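Local coordinates for TarM (PDB 4X7R), which belongs to the GT-B class of glycosyltransferases and carries, besides two parallel-sheet domains, a large antiparallel sheet, at residues A[3-8]-A[65-70]; A[102-105]-A[109-112]; A[221-226]-A[232-237]. The protein carries 1 engineered substitution. All blocks are in the same frame, centred on the assembly; numbering follows the deposited sequence.

Contact 1: residues A[3-8]-A[65-70]; sequences KIFMMV and KMYNVF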
ATOM      1  N   LYS A   3      -3.022 -23.398   4.729  1.00 46.54           N
ATOM      2  CA  LYS A   3      -2.026 -22.344   4.596  1.00 45.75           C
ATOM      3  C   LYS A   3      -2.554 -21.324   3.608  1.00 46.27           C
ATOM      4  O   LYS A   3      -3.111 -21.682   2.569  1.00 44.30           O
ATOM      5  CB  LYS A   3      -0.625 -22.859   4.192  1.00 49.12           C
ATOM      6  CG  LYS A   3       0.417 -21.731   4.276  1.00 65.28           C
ATOM      7  CD  LYS A   3       1.868 -22.177   4.163  1.00 77.58           C
ATOM      8  CE  LYS A   3       2.757 -20.949   4.140  1.00 81.79           C
ATOM      9  NZ  LYS A   3       4.188 -21.272   3.899  1.00 82.96           N
ATOM     10  N   ILE A   4      -2.387 -20.049   3.960  1.00 40.82           N
ATOM     11  CA  ILE A   4      -2.884 -18.907   3.207  1.00 38.09           C
ATOM     12  C   ILE A   4      -1.754 -18.037   2.638  1.00 39.78           C
ATOM     13  O   ILE A   4      -0.763 -17.760   3.325  1.00 38.31           O
ATOM     14  CB  ILE A   4      -3.898 -18.134   4.099  1.00 39.50           C
ATOM     15  CG1 ILE A   4      -5.098 -19.041   4.481  1.00 39.09           C
ATOM     16  CG2 ILE A   4      -4.378 -16.859   3.430  1.00 38.41           C
ATOM     17  CD1 ILE A   4      -6.032 -18.440   5.543  1.00 41.31           C
ATOM     18  N   PHE A   5      -1.937 -17.597   1.379  1.00 36.50           N
ATOM     19  CA  PHE A   5      -1.018 -16.729   0.635  1.00 35.56           C
ATOM     20  C   PHE A   5      -1.825 -15.558   0.145  1.00 37.06           C
ATOM     21  O   PHE A   5      -2.785 -15.720  -0.603  1.00 36.87           O
ATOM     22  CB  PHE A   5      -0.351 -17.485  -0.536  1.00 37.04           C
ATOM     23  CG  PHE A   5       0.401 -18.723  -0.098  1.00 37.64           C
ATOM     24  CD1 PHE A   5      -0.263 -19.934   0.072  1.00 39.89           C
ATOM     25  CD2 PHE A   5       1.778 -18.683   0.109  1.00 38.46           C
ATOM     26  CE1 PHE A   5       0.435 -21.083   0.478  1.00 41.58           C
ATOM     27  CE2 PHE A   5       2.476 -19.825   0.523  1.00 41.67           C
ATOM     28  CZ  PHE A   5       1.798 -21.018   0.701  1.00 40.83           C
ATOM     29  N   MET A   6      -1.476 -14.382   0.635  1.00 33.35           N
ATOM     30  CA  MET A   6      -2.196 -13.140   0.408  1.00 31.55           C
ATOM     31  C   MET A   6      -1.381 -12.232  -0.454  1.00 37.84           C
ATOM     32  O   MET A   6      -0.309 -11.807  -0.062  1.00 38.78           O
ATOM     33  CB  MET A   6      -2.589 -12.498   1.749  1.00 32.87           C
ATOM     34  CG  MET A   6      -3.272 -13.469   2.667  1.00 36.14           C
ATOM     35  SD  MET A   6      -3.873 -12.838   4.256  1.00 39.06           S
ATOM     36  CE  MET A   6      -2.519 -11.843   4.820  1.00 34.85           C
ATOM     37  N   MET A   7      -1.888 -11.962  -1.641  1.00 36.66           N
ATOM     38  CA  MET A   7      -1.194 -11.268  -2.703  1.00 38.24           C
ATOM     39  C   MET A   7      -1.472  -9.818  -2.866  1.00 37.60           C
ATOM     40  O   MET A   7      -2.628  -9.367  -2.862  1.00 36.48           O
ATOM     41  CB  MET A   7      -1.410 -12.012  -4.013  1.00 42.54           C
ATOM     42  CG  MET A   7      -0.833 -13.410  -3.981  1.00 50.80           C
ATOM     43  SD  MET A   7      -1.742 -14.461  -5.126  1.00 59.64           S
ATOM     44  CE  MET A   7      -1.714 -13.452  -6.541  1.00 55.84           C
ATOM     45  N   VAL A   8      -0.391  -9.077  -2.982  1.00 31.25           N
ATOM     46  CA  VAL A   8      -0.390  -7.624  -3.187  1.00 30.39           C
ATOM     47  C   VAL A   8       0.853  -7.254  -4.022  1.00 36.24           C
ATOM     48  O   VAL A   8       1.820  -8.026  -4.080  1.00 34.32           O
ATOM     49  CB  VAL A   8      -0.464  -6.890  -1.811  1.00 33.49           C
ATOM     50  CG1 VAL A   8       0.828  -7.030  -0.982  1.00 33.48           C
ATOM     51  CG2 VAL A   8      -0.860  -5.434  -1.963  1.00 32.38           C
ATOM     52  N   LYS A  65       5.409 -13.933   7.073  1.00 40.47           N
ATOM     53  CA  LYS A  65       6.489 -14.001   6.107  1.00 39.54           C
ATOM     54  C   LYS A  65       6.055 -13.208   4.891  1.00 42.48           C
ATOM     55  O   LYS A  65       4.856 -13.131   4.580  1.00 41.15           O
ATOM     56  CB  LYS A  65       6.728 -15.456   5.646  1.00 41.93           C
ATOM     57  CG  LYS A  65       7.229 -16.410   6.726  1.00 49.49           C
ATOM     58  CD  LYS A  65       7.401 -17.824   6.177  1.00 61.14           C
ATOM     59  CE  LYS A  65       7.249 -18.896   7.245  1.00 69.90           C
ATOM     60  NZ  LYS A  65       5.810 -19.230   7.510  1.00 76.07           N
ATOM     61  N   MET A  66       7.031 -12.642   4.182  1.00 39.18           N
ATOM     62  CA  MET A  66       6.798 -12.074   2.873  1.00 36.31           C
ATOM     63  C   MET A  66       7.552 -12.911   1.871  1.00 42.02           C
ATOM     64  O   MET A  66       8.778 -13.019   1.944  1.00 43.87           O
ATOM     65  CB  MET A  66       7.142 -10.592   2.737  1.00 37.69           C
ATOM     66  CG  MET A  66       6.678 -10.026   1.390  1.00 40.02           C
ATOM     67  SD  MET A  66       7.577  -8.570   0.782  1.00 43.39           S
ATOM     68  CE  MET A  66       9.309  -9.285   0.695  1.00 40.13           C
ATOM     69  N   TYR A  67       6.822 -13.531   0.951  1.00 38.96           N
ATOM     70  CA  TYR A  67       7.401 -14.249  -0.186  1.00 38.51           C
ATOM     71  C   TYR A  67       7.406 -13.240  -1.354  1.00 42.93           C
ATOM     72  O   TYR A  67       6.384 -12.632  -1.634  1.00 44.10           O
ATOM     73  CB  TYR A  67       6.546 -15.450  -0.570  1.00 38.07           C
ATOM     74  CG  TYR A  67       6.516 -16.514   0.493  1.00 40.62           C
ATOM     75  CD1 TYR A  67       7.606 -17.371   0.683  1.00 43.44           C
ATOM     76  CD2 TYR A  67       5.388 -16.698   1.292  1.00 39.51           C
ATOM     77  CE1 TYR A  67       7.569 -18.387   1.648  1.00 47.35           C
ATOM     78  CE2 TYR A  67       5.342 -17.710   2.255  1.00 40.65           C
ATOM     79  CZ  TYR A  67       6.439 -18.538   2.442  1.00 47.49           C
ATOM     80  OH  TYR A  67       6.392 -19.533   3.376  1.00 50.53           O
ATOM     81  N   ASN A  68       8.559 -13.013  -1.981  1.00 36.89           N
ATOM     82  CA  ASN A  68       8.678 -12.093  -3.100  1.00 35.49           C
ATOM     83  C   ASN A  68       9.295 -12.843  -4.309  1.00 40.19           C
ATOM     84  O   ASN A  68      10.211 -13.638  -4.129  1.00 39.77           O
ATOM     85  CB  ASN A  68       9.474 -10.853  -2.695  1.00 34.56           C
ATOM     86  CG  ASN A  68       9.733  -9.906  -3.847  1.00 51.15           C
ATOM     87  OD1 ASN A  68      10.753  -9.996  -4.561  1.00 38.22           O
ATOM     88  ND2 ASN A  68       8.788  -9.010  -4.086  1.00 31.87           N
ATOM     89  N   VAL A  69       8.755 -12.622  -5.513  1.00 36.85           N
ATOM     90  CA  VAL A  69       9.187 -13.277  -6.766  1.00 35.56           C
ATOM     91  C   VAL A  69      10.697 -13.102  -7.048  1.00 38.36           C
ATOM     92  O   VAL A  69      11.345 -14.078  -7.368  1.00 37.61           O
ATOM     93  CB  VAL A  69       8.283 -12.894  -7.992  1.00 37.77           C
ATOM     94  CG1 VAL A  69       8.320 -11.391  -8.284  1.00 36.52           C
ATOM     95  CG2 VAL A  69       8.661 -13.702  -9.239  1.00 38.04           C
ATOM     96  N   PHE A  70      11.239 -11.865  -6.949  1.00 36.19           N
ATOM     97  CA  PHE A  70      12.670 -11.611  -7.181  1.00 36.77           C
ATOM     98  C   PHE A  70      13.512 -12.211  -6.084  1.00 39.36           C
ATOM     99  O   PHE A  70      14.519 -12.841  -6.393  1.00 38.85           O
ATOM    100  CB  PHE A  70      12.974 -10.124  -7.418  1.00 39.05           C
ATOM    101  CG  PHE A  70      12.231  -9.629  -8.635  1.00 41.98           C
ATOM    102  CD1 PHE A  70      12.566 -10.087  -9.909  1.00 46.98           C
ATOM    103  CD2 PHE A  70      11.102  -8.824  -8.497  1.00 44.35           C
ATOM    104  CE1 PHE A  70      11.821  -9.697 -11.028  1.00 49.31           C
ATOM    105  CE2 PHE A  70      10.368  -8.417  -9.619  1.00 47.62           C
ATOM    106  CZ  PHE A  70      10.735  -8.844 -10.875  1.00 46.32           C
TER
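The rings of Phe5 and Tyr67 meet obliquely, their planes inclined at 43° and their centroids 6.0 Å apart. Contact is made at one corner of each ring, where Phe5 CE2 lies 4.0 Å from Tyr67 CE2. The side chains of Lys3 and Tyr67 run toward each other from opposite directions: Lys3 CG stands anti to the backbone N (chi1 -171°), and the fully extended chain carries NZ to within 2.9 Å of Tyr67 OH, to which it donates a hydrogen bond. The amine of Lys65 is nearby, with its NZ 4.5 Å from Lys3 NZ; a long, weak ion pair between Lys3 NZ and Asp37 OD2 may temper the positive charge. Helix 203-214 also packs on Tyr67 through Tyr210 and Leu214. Farther along, the Phe70 ring carries Val69 CG1 3.7 Å above one face, toward its rim, and meets Phe168 edge-to-face. Asn68 caps the helix that starts here, its OD1 accepting a weak bond from Phe70 N and a hydrogen bond from Glu71 N. The CA atoms of Phe5 and Tyr67 are 8.8 Å apart because strand 36-40 runs between strands 3-7 and 66-68, the three forming one edge of the parallel sheet in the N-terminal Rossmann-like domain, as in GT-B folds.

Contact 2: residues A[102-105]-A[109-112]; sequences IEES and SRYF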
ATOM      1  N   ILE A 102      36.272  14.832 -12.646  1.00 76.91           N
ATOM      2  CA  ILE A 102      35.827  16.216 -12.516  1.00 78.53           C
ATOM      3  C   ILE A 102      34.624  16.234 -11.566  1.00 82.45           C
ATOM      4  O   ILE A 102      33.506  15.875 -11.943  1.00 79.34           O
ATOM      5  CB  ILE A 102      35.619  16.953 -13.881  1.00 81.99           C
ATOM      6  CG1 ILE A 102      36.960  17.107 -14.625  1.00 83.03           C
ATOM      7  CG2 ILE A 102      34.962  18.330 -13.685  1.00 84.33           C
ATOM      8  CD1 ILE A 102      36.858  17.388 -16.066  1.00 85.39           C
ATOM      9  N   GLU A 103      34.898  16.594 -10.306  1.00 82.92           N
ATOM     10  CA  GLU A 103      33.932  16.676  -9.215  1.00 83.75           C
ATOM     11  C   GLU A 103      32.949  17.841  -9.445  1.00 91.46           C
ATOM     12  O   GLU A 103      33.387  18.939  -9.799  1.00 93.45           O
ATOM     13  CB  GLU A 103      34.691  16.827  -7.879  1.00 86.67           C
ATOM     14  CG  GLU A 103      33.802  16.824  -6.649  1.00 98.87           C
ATOM     15  CD  GLU A 103      34.323  16.067  -5.443  1.00121.03           C
ATOM     16  OE1 GLU A 103      33.682  15.063  -5.053  1.00106.31           O
ATOM     17  OE2 GLU A 103      35.347  16.498  -4.864  1.00119.21           O
ATOM     18  N   GLU A 104      31.629  17.591  -9.263  1.00 87.93           N
ATOM     19  CA  GLU A 104      30.578  18.599  -9.434  1.00 89.48           C
ATOM     20  C   GLU A 104      30.110  19.052  -8.046  1.00 98.09           C
ATOM     21  O   GLU A 104      29.902  20.246  -7.817  1.00100.25           O
ATOM     22  CB  GLU A 104      29.394  18.014 -10.239  1.00 88.57           C
ATOM     23  CG  GLU A 104      28.276  19.001 -10.541  1.00 96.71           C
ATOM     24  CD  GLU A 104      26.915  18.373 -10.779  1.00114.09           C
ATOM     25  OE1 GLU A 104      26.671  17.900 -11.913  1.00103.52           O
ATOM     26  OE2 GLU A 104      26.081  18.381  -9.845  1.00106.65           O
ATOM     27  N   SER A 105      29.918  18.072  -7.138  1.00 94.94           N
ATOM     28  CA  SER A 105      29.469  18.231  -5.755  1.00 95.61           C
ATOM     29  C   SER A 105      30.084  17.093  -4.925  1.00 99.78           C
ATOM     30  O   SER A 105      31.002  16.416  -5.391  1.00 98.26           O
ATOM     31  CB  SER A 105      27.944  18.136  -5.690  1.00 98.12           C
ATOM     32  OG  SER A 105      27.299  19.010  -6.601  1.00109.06           O
ATOM     33  N   SER A 109      30.422  13.003  -9.502  1.00 77.35           N
ATOM     34  CA  SER A 109      31.648  13.167 -10.289  1.00 76.32           C
ATOM     35  C   SER A 109      31.489  12.658 -11.723  1.00 75.09           C
ATOM     36  O   SER A 109      30.651  11.792 -11.979  1.00 72.54           O
ATOM     37  CB  SER A 109      32.835  12.491  -9.606  1.00 79.92           C
ATOM     38  OG  SER A 109      33.190  13.160  -8.409  1.00 88.75           O
ATOM     39  N   ARG A 110      32.297  13.204 -12.657  1.00 70.41           N
ATOM     40  CA  ARG A 110      32.312  12.804 -14.067  1.00 67.79           C
ATOM     41  C   ARG A 110      33.688  12.317 -14.474  1.00 71.26           C
ATOM     42  O   ARG A 110      34.688  12.734 -13.884  1.00 72.68           O
ATOM     43  CB  ARG A 110      31.784  13.900 -14.997  1.00 64.89           C
ATOM     44  CG  ARG A 110      30.275  14.065 -14.922  1.00 56.43           C
ATOM     45  CD  ARG A 110      29.802  15.276 -15.713  1.00 64.38           C
ATOM     46  NE  ARG A 110      28.357  15.470 -15.585  1.00 74.37           N
ATOM     47  CZ  ARG A 110      27.773  16.159 -14.609  1.00 87.90           C
ATOM     48  NH1 ARG A 110      28.505  16.746 -13.670  1.00 79.72           N
ATOM     49  NH2 ARG A 110      26.453  16.259 -14.560  1.00 71.83           N
ATOM     50  N   TYR A 111      33.741  11.375 -15.431  1.00 65.99           N
ATOM     51  CA  TYR A 111      34.995  10.753 -15.861  1.00 65.76           C
ATOM     52  C   TYR A 111      35.177  10.858 -17.357  1.00 69.24           C
ATOM     53  O   TYR A 111      34.255  10.552 -18.105  1.00 67.81           O
ATOM     54  CB  TYR A 111      35.092   9.289 -15.344  1.00 65.36           C
ATOM     55  CG  TYR A 111      34.992   9.207 -13.835  1.00 66.12           C
ATOM     56  CD1 TYR A 111      33.756   9.243 -13.195  1.00 66.38           C
ATOM     57  CD2 TYR A 111      36.136   9.211 -13.040  1.00 67.97           C
ATOM     58  CE1 TYR A 111      33.659   9.285 -11.809  1.00 66.98           C
ATOM     59  CE2 TYR A 111      36.048   9.215 -11.648  1.00 68.98           C
ATOM     60  CZ  TYR A 111      34.806   9.247 -11.039  1.00 76.17           C
ATOM     61  OH  TYR A 111      34.696   9.252  -9.669  1.00 82.27           O
ATOM     62  N   PHE A 112      36.358  11.334 -17.789  1.00 67.49           N
ATOM     63  CA  PHE A 112      36.710  11.572 -19.191  1.00 67.84           C
ATOM     64  C   PHE A 112      37.978  10.799 -19.538  1.00 74.75           C
ATOM     65  O   PHE A 112      38.941  10.879 -18.783  1.00 75.13           O
ATOM     66  CB  PHE A 112      36.892  13.100 -19.437  1.00 70.91           C
ATOM     67  CG  PHE A 112      35.609  13.890 -19.278  1.00 71.95           C
ATOM     68  CD1 PHE A 112      35.128  14.228 -18.013  1.00 74.29           C
ATOM     69  CD2 PHE A 112      34.869  14.280 -20.389  1.00 74.09           C
ATOM     70  CE1 PHE A 112      33.911  14.908 -17.863  1.00 74.96           C
ATOM     71  CE2 PHE A 112      33.651  14.967 -20.236  1.00 76.74           C
ATOM     72  CZ  PHE A 112      33.184  15.278 -18.974  1.00 74.15           C
TER
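The side chains of Glu104 and Arg110 cross obliquely beside the turn of a two-stranded antiparallel beta hairpin, strands 99-103 and 108-113, at the edge of the long antiparallel sheet. Their carboxylate and guanidinium planes are only 27° apart, so the two groups are nearly coplanar, and the arginine presents its end-on edge with both terminal nitrogens directed at a single oxygen. Glu104 OE1 lies 2.8 Å from Arg110 NH1, which meets it on the anti side and somewhat out of the carboxylate plane, in a fairly straight bond of 157°, while Arg110 NH2 reaches the same OE1 at 3.1 Å, nearly along its C-O axis and at a more bent angle. An extended Arg110 chain from CG to NE brings the guanidinium out to this salt bridge, and its NE makes a weak bond to Tyr119 OH.

Ile102 lies on the same face of the sheet as Arg110, its partner in a hydrogen-bonded pair: Ile102 N donates to Arg110 O at 2.9 Å, and Arg110 N returns a bond to Ile102 O at 3.0 Å. The Ile102 side chain crosses that of Phe112 at about a right angle, placing CD1 4.1 Å from Phe112 CD1, while the Phe112 ring also meets that of Tyr119. On the other face, in the non-hydrogen-bonded pair, Ser109 OG sits 3.7 Å from Glu103 CA and is hydrogen-bonded to Glu101 OE2.

Contact 3: residues A[221-226]-A[232-237]; sequences SIMICD and PKMFNT. With SUS (2-deoxy-3,6-di-O-sulfo-2-(sulfoamino)-alpha-D-glucopyranose), chain C.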
ATOM      1  N   SER A 221      -4.296 -25.348   0.404  1.00 42.69           N
ATOM      2  CA  SER A 221      -3.612 -24.134  -0.073  1.00 41.24           C
ATOM      3  C   SER A 221      -4.681 -23.115  -0.453  1.00 45.38           C
ATOM      4  O   SER A 221      -5.580 -23.416  -1.252  1.00 45.88           O
ATOM      5  CB  SER A 221      -2.728 -24.441  -1.273  1.00 42.05           C
ATOM      6  OG  SER A 221      -1.552 -25.153  -0.929  1.00 48.79           O
ATOM      7  N   ILE A 222      -4.619 -21.934   0.164  1.00 41.21           N
ATOM      8  CA  ILE A 222      -5.602 -20.868  -0.080  1.00 39.84           C
ATOM      9  C   ILE A 222      -4.891 -19.608  -0.552  1.00 40.41           C
ATOM     10  O   ILE A 222      -3.984 -19.113   0.127  1.00 39.05           O
ATOM     11  CB  ILE A 222      -6.482 -20.604   1.177  1.00 42.32           C
ATOM     12  CG1 ILE A 222      -7.271 -21.877   1.589  1.00 42.54           C
ATOM     13  CG2 ILE A 222      -7.421 -19.377   0.960  1.00 41.76           C
ATOM     14  CD1 ILE A 222      -7.486 -22.036   3.066  1.00 40.72           C
ATOM     15  N   MET A 223      -5.306 -19.100  -1.721  1.00 35.62           N
ATOM     16  CA  MET A 223      -4.784 -17.859  -2.279  1.00 33.73           C
ATOM     17  C   MET A 223      -5.834 -16.784  -2.084  1.00 36.99           C
ATOM     18  O   MET A 223      -7.017 -16.984  -2.398  1.00 34.02           O
ATOM     19  CB  MET A 223      -4.471 -18.008  -3.772  1.00 35.92           C
ATOM     20  CG  MET A 223      -3.221 -18.845  -4.027  1.00 39.77           C
ATOM     21  SD  MET A 223      -2.908 -19.133  -5.792  1.00 43.27           S
ATOM     22  CE  MET A 223      -3.922 -20.550  -6.055  1.00 40.47           C
ATOM     23  N   ILE A 224      -5.404 -15.642  -1.554  1.00 33.31           N
ATOM     24  CA  ILE A 224      -6.289 -14.494  -1.378  1.00 30.33           C
ATOM     25  C   ILE A 224      -5.632 -13.358  -2.111  1.00 35.05           C
ATOM     26  O   ILE A 224      -4.521 -12.969  -1.761  1.00 34.29           O
ATOM     27  CB  ILE A 224      -6.596 -14.118   0.107  1.00 31.64           C
ATOM     28  CG1 ILE A 224      -7.313 -15.260   0.842  1.00 32.68           C
ATOM     29  CG2 ILE A 224      -7.428 -12.799   0.170  1.00 29.68           C
ATOM     30  CD1 ILE A 224      -7.420 -15.063   2.359  1.00 35.90           C
ATOM     31  N   CYS A 225      -6.297 -12.822  -3.106  1.00 34.73           N
ATOM     32  CA  CYS A 225      -5.711 -11.717  -3.818  1.00 36.30           C
ATOM     33  C   CYS A 225      -6.322 -10.426  -3.319  1.00 37.17           C
ATOM     34  O   CYS A 225      -7.530 -10.222  -3.449  1.00 34.44           O
ATOM     35  CB  CYS A 225      -5.855 -11.871  -5.327  1.00 38.40           C
ATOM     36  SG  CYS A 225      -5.183 -10.468  -6.250  1.00 43.25           S
ATOM     37  N   ASP A 226      -5.477  -9.574  -2.724  1.00 32.86           N
ATOM     38  CA  ASP A 226      -5.832  -8.272  -2.159  1.00 31.59           C
ATOM     39  C   ASP A 226      -5.576  -7.128  -3.123  1.00 38.35           C
ATOM     40  O   ASP A 226      -6.407  -6.225  -3.253  1.00 38.11           O
ATOM     41  CB  ASP A 226      -5.090  -8.061  -0.834  1.00 33.42           C
ATOM     42  CG  ASP A 226      -5.691  -8.842   0.311  1.00 39.11           C
ATOM     43  OD1 ASP A 226      -6.819  -8.496   0.730  1.00 36.84           O
ATOM     44  OD2 ASP A 226      -5.044  -9.821   0.776  1.00 36.60           O
ATOM     45  N   PRO A 232      -4.874 -11.088 -12.103  1.00 32.72           N
ATOM     46  CA  PRO A 232      -4.464 -12.036 -13.174  1.00 33.62           C
ATOM     47  C   PRO A 232      -3.350 -13.012 -12.796  1.00 36.19           C
ATOM     48  O   PRO A 232      -3.366 -14.127 -13.292  1.00 36.93           O
ATOM     49  CB  PRO A 232      -4.031 -11.122 -14.332  1.00 35.32           C
ATOM     50  CG  PRO A 232      -4.776  -9.812 -14.075  1.00 39.61           C
ATOM     51  CD  PRO A 232      -4.753  -9.683 -12.572  1.00 33.90           C
ATOM     52  N   LYS A 233      -2.421 -12.633 -11.901  1.00 32.34           N
ATOM     53  CA  LYS A 233      -1.354 -13.559 -11.449  1.00 32.29           C
ATOM     54  C   LYS A 233      -1.936 -14.779 -10.786  1.00 38.19           C
ATOM     55  O   LYS A 233      -1.531 -15.894 -11.131  1.00 38.57           O
ATOM     56  CB  LYS A 233      -0.331 -12.874 -10.542  1.00 32.35           C
ATOM     57  CG  LYS A 233       0.365 -11.721 -11.242  1.00 35.33           C
ATOM     58  CD  LYS A 233       1.118 -10.875 -10.275  1.00 40.99           C
ATOM     59  CE  LYS A 233       1.961  -9.875 -11.012  1.00 50.80           C
ATOM     60  NZ  LYS A 233       1.277  -8.566 -11.123  1.00 48.41           N
ATOM     61  N   MET A 234      -2.931 -14.576  -9.878  1.00 34.04           N
ATOM     62  CA  MET A 234      -3.603 -15.670  -9.188  1.00 33.41           C
ATOM     63  C   MET A 234      -4.538 -16.388 -10.165  1.00 38.54           C
ATOM     64  O   MET A 234      -4.535 -17.618 -10.222  1.00 38.51           O
ATOM     65  CB  MET A 234      -4.420 -15.155  -7.970  1.00 34.50           C
ATOM     66  CG  MET A 234      -5.211 -16.269  -7.228  1.00 36.52           C
ATOM     67  SD  MET A 234      -6.362 -15.650  -5.984  1.00 39.15           S
ATOM     68  CE  MET A 234      -7.613 -14.853  -7.023  1.00 36.10           C
ATOM     69  N   PHE A 235      -5.377 -15.622 -10.871  1.00 35.51           N
ATOM     70  CA  PHE A 235      -6.368 -16.162 -11.797  1.00 36.28           C
ATOM     71  C   PHE A 235      -5.776 -17.118 -12.864  1.00 41.72           C
ATOM     72  O   PHE A 235      -6.336 -18.184 -13.087  1.00 43.14           O
ATOM     73  CB  PHE A 235      -7.186 -15.031 -12.451  1.00 37.72           C
ATOM     74  CG  PHE A 235      -8.435 -15.513 -13.164  1.00 40.80           C
ATOM     75  CD1 PHE A 235      -9.464 -16.142 -12.460  1.00 43.20           C
ATOM     76  CD2 PHE A 235      -8.591 -15.329 -14.531  1.00 44.84           C
ATOM     77  CE1 PHE A 235     -10.612 -16.599 -13.118  1.00 44.56           C
ATOM     78  CE2 PHE A 235      -9.757 -15.761 -15.185  1.00 48.88           C
ATOM     79  CZ  PHE A 235     -10.758 -16.393 -14.472  1.00 45.67           C
ATOM     80  N   ASN A 236      -4.654 -16.741 -13.491  1.00 38.85           N
ATOM     81  CA  ASN A 236      -4.015 -17.526 -14.560  1.00 39.81           C
ATOM     82  C   ASN A 236      -3.227 -18.779 -14.114  1.00 44.39           C
ATOM     83  O   ASN A 236      -2.761 -19.516 -14.986  1.00 46.31           O
ATOM     84  CB  ASN A 236      -3.129 -16.629 -15.424  1.00 36.93           C
ATOM     85  CG  ASN A 236      -3.853 -15.512 -16.135  1.00 58.94           C
ATOM     86  OD1 ASN A 236      -5.067 -15.506 -16.288  1.00 47.27           O
ATOM     87  ND2 ASN A 236      -3.117 -14.529 -16.589  1.00 58.91           N
ATOM     88  N   THR A 237      -3.037 -19.019 -12.795  1.00 38.97           N
ATOM     89  CA  THR A 237      -2.284 -20.228 -12.389  1.00 39.77           C
ATOM     90  C   THR A 237      -3.051 -21.502 -12.790  1.00 45.63           C
ATOM     91  O   THR A 237      -4.271 -21.466 -12.934  1.00 45.07           O
ATOM     92  CB  THR A 237      -1.902 -20.265 -10.898  1.00 41.53           C
ATOM     93  OG1 THR A 237      -3.040 -20.632 -10.133  1.00 44.30           O
ATOM     94  CG2 THR A 237      -1.279 -18.993 -10.386  1.00 33.25           C
TER
HETATM   95  N2  SUS C   3       2.442  -5.066 -11.435  0.82 46.80           N
HETATM   96  C1  SUS C   3       3.041  -2.794 -12.173  0.82 47.23           C
HETATM   97  S1  SUS C   3       3.858  -5.960 -10.881  0.82 44.61           S
HETATM   98  C2  SUS C   3       2.561  -3.656 -11.019  0.82 47.34           C
HETATM   99  S2  SUS C   3       3.430   1.811  -9.070  0.82 61.23           S
HETATM  100  C3  SUS C   3       1.219  -3.115 -10.478  0.82 47.29           C
HETATM  101  O3  SUS C   3       0.802  -3.858  -9.314  0.82 46.38           O
HETATM  102  S3  SUS C   3      -0.461  -4.711  -9.403  0.82 45.30           S
HETATM  103  C4  SUS C   3       1.273  -1.616 -10.152  0.82 48.63           C
HETATM  104  O4  SUS C   3      -0.067  -1.234  -9.909  0.82 50.71           O
HETATM  105  C5  SUS C   3       1.881  -0.816 -11.358  0.82 49.37           C
HETATM  106  O5  SUS C   3       3.156  -1.412 -11.744  0.82 46.75           O
HETATM  107  C6  SUS C   3       2.234   0.632 -11.028  0.82 51.86           C
HETATM  108  O6  SUS C   3       3.155   0.606  -9.952  0.82 56.92           O
HETATM  109  O1S SUS C   3       3.835  -6.034  -9.357  0.82 44.75           O
HETATM  110  O2S SUS C   3       3.770  -7.339 -11.517  0.82 44.93           O
HETATM  111  O3S SUS C   3       5.139  -5.257 -11.326  0.82 49.27           O
HETATM  112  O4S SUS C   3       4.272   1.341  -7.879  0.82 60.21           O
HETATM  113  O5S SUS C   3       4.183   2.859  -9.894  0.82 62.17           O
HETATM  114  O6S SUS C   3       2.112   2.399  -8.556  0.82 64.03           O
HETATM  115  O7S SUS C   3      -1.591  -3.790  -9.819  0.82 46.98           O
HETATM  116  O8S SUS C   3      -0.802  -5.346  -8.053  0.82 47.48           O
HETATM  117  O9S SUS C   3      -0.287  -5.808 -10.447  0.82 47.02           O
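Met234 reaches the strand with CG placed opposite its backbone N (chi1 178°) and then folds back at the thioether (chi3 69°), a bend that sets its sulfur and methyl against Met223 and Cys225. Met223 swings its own CG to the side away from the carbonyl carbon (chi1 -73°), and the two methionine chains slide past one another in opposite directions. Met234 SD rests 3.7 Å from Met223 CB, and Met234 CG lies 3.9 Å from Met223 SD. Farther along the strand, Met234 CE touches Cys225 CB at 3.9 Å. At the far end of Met223, its CE comes within 4.2 Å of Thr237 OG1, a hydroxyl hydrogen-bonded to His239 ND1 and also to Lys244 NZ. No hydrogen bond joins the two segments, and all four touching residues are buried.

Strand 221-225, helix 231-235 and strand 243-247 form a beta-alpha-beta unit of the seven-stranded parallel sheet, and the sulfur-rich packing is the seam between the first strand and the short helix. Lys244 of the following strand hydrogen-bonds Met234 O through its NZ. A helical backbone bond runs from Asn236 N to Pro232 O, 2.9 Å long.

Next to Met234 in sequence, Lys233 leads away from the strand instead. Its chain is extended as far as CE and bends at the last torsion, where NZ donates a hydrogen bond of 2.8 Å to O2S of the N-sulfo group of SUS. The same amine forms a salt bridge with a sulfate oxygen of the neighbouring IDS, placing Lys233 in the glycan pocket, where His9 and Ser230 also bind SUS.

In the fold
The three contacts follow one another along the chain without overlap. Contacts 1 and 3 are neighbours, their centres 10 Å apart, because strands 3-7 and 221-225 lie side by side in the seven-stranded parallel sheet; Phe5 O and Ile224 N, 2.8 Å apart, probably form a hydrogen bond between them, and Met7 packs against Met234. Contact 2 is remote, its centre 43 Å from that of contact 1 and 49 Å from that of contact 3, at the outer hairpin of the ten-stranded antiparallel sheet. That whole sheet is inserted in sequence between strands 66-68 and 221-225, so the N-terminal Rossmann-like domain is completed only after the chain returns from it.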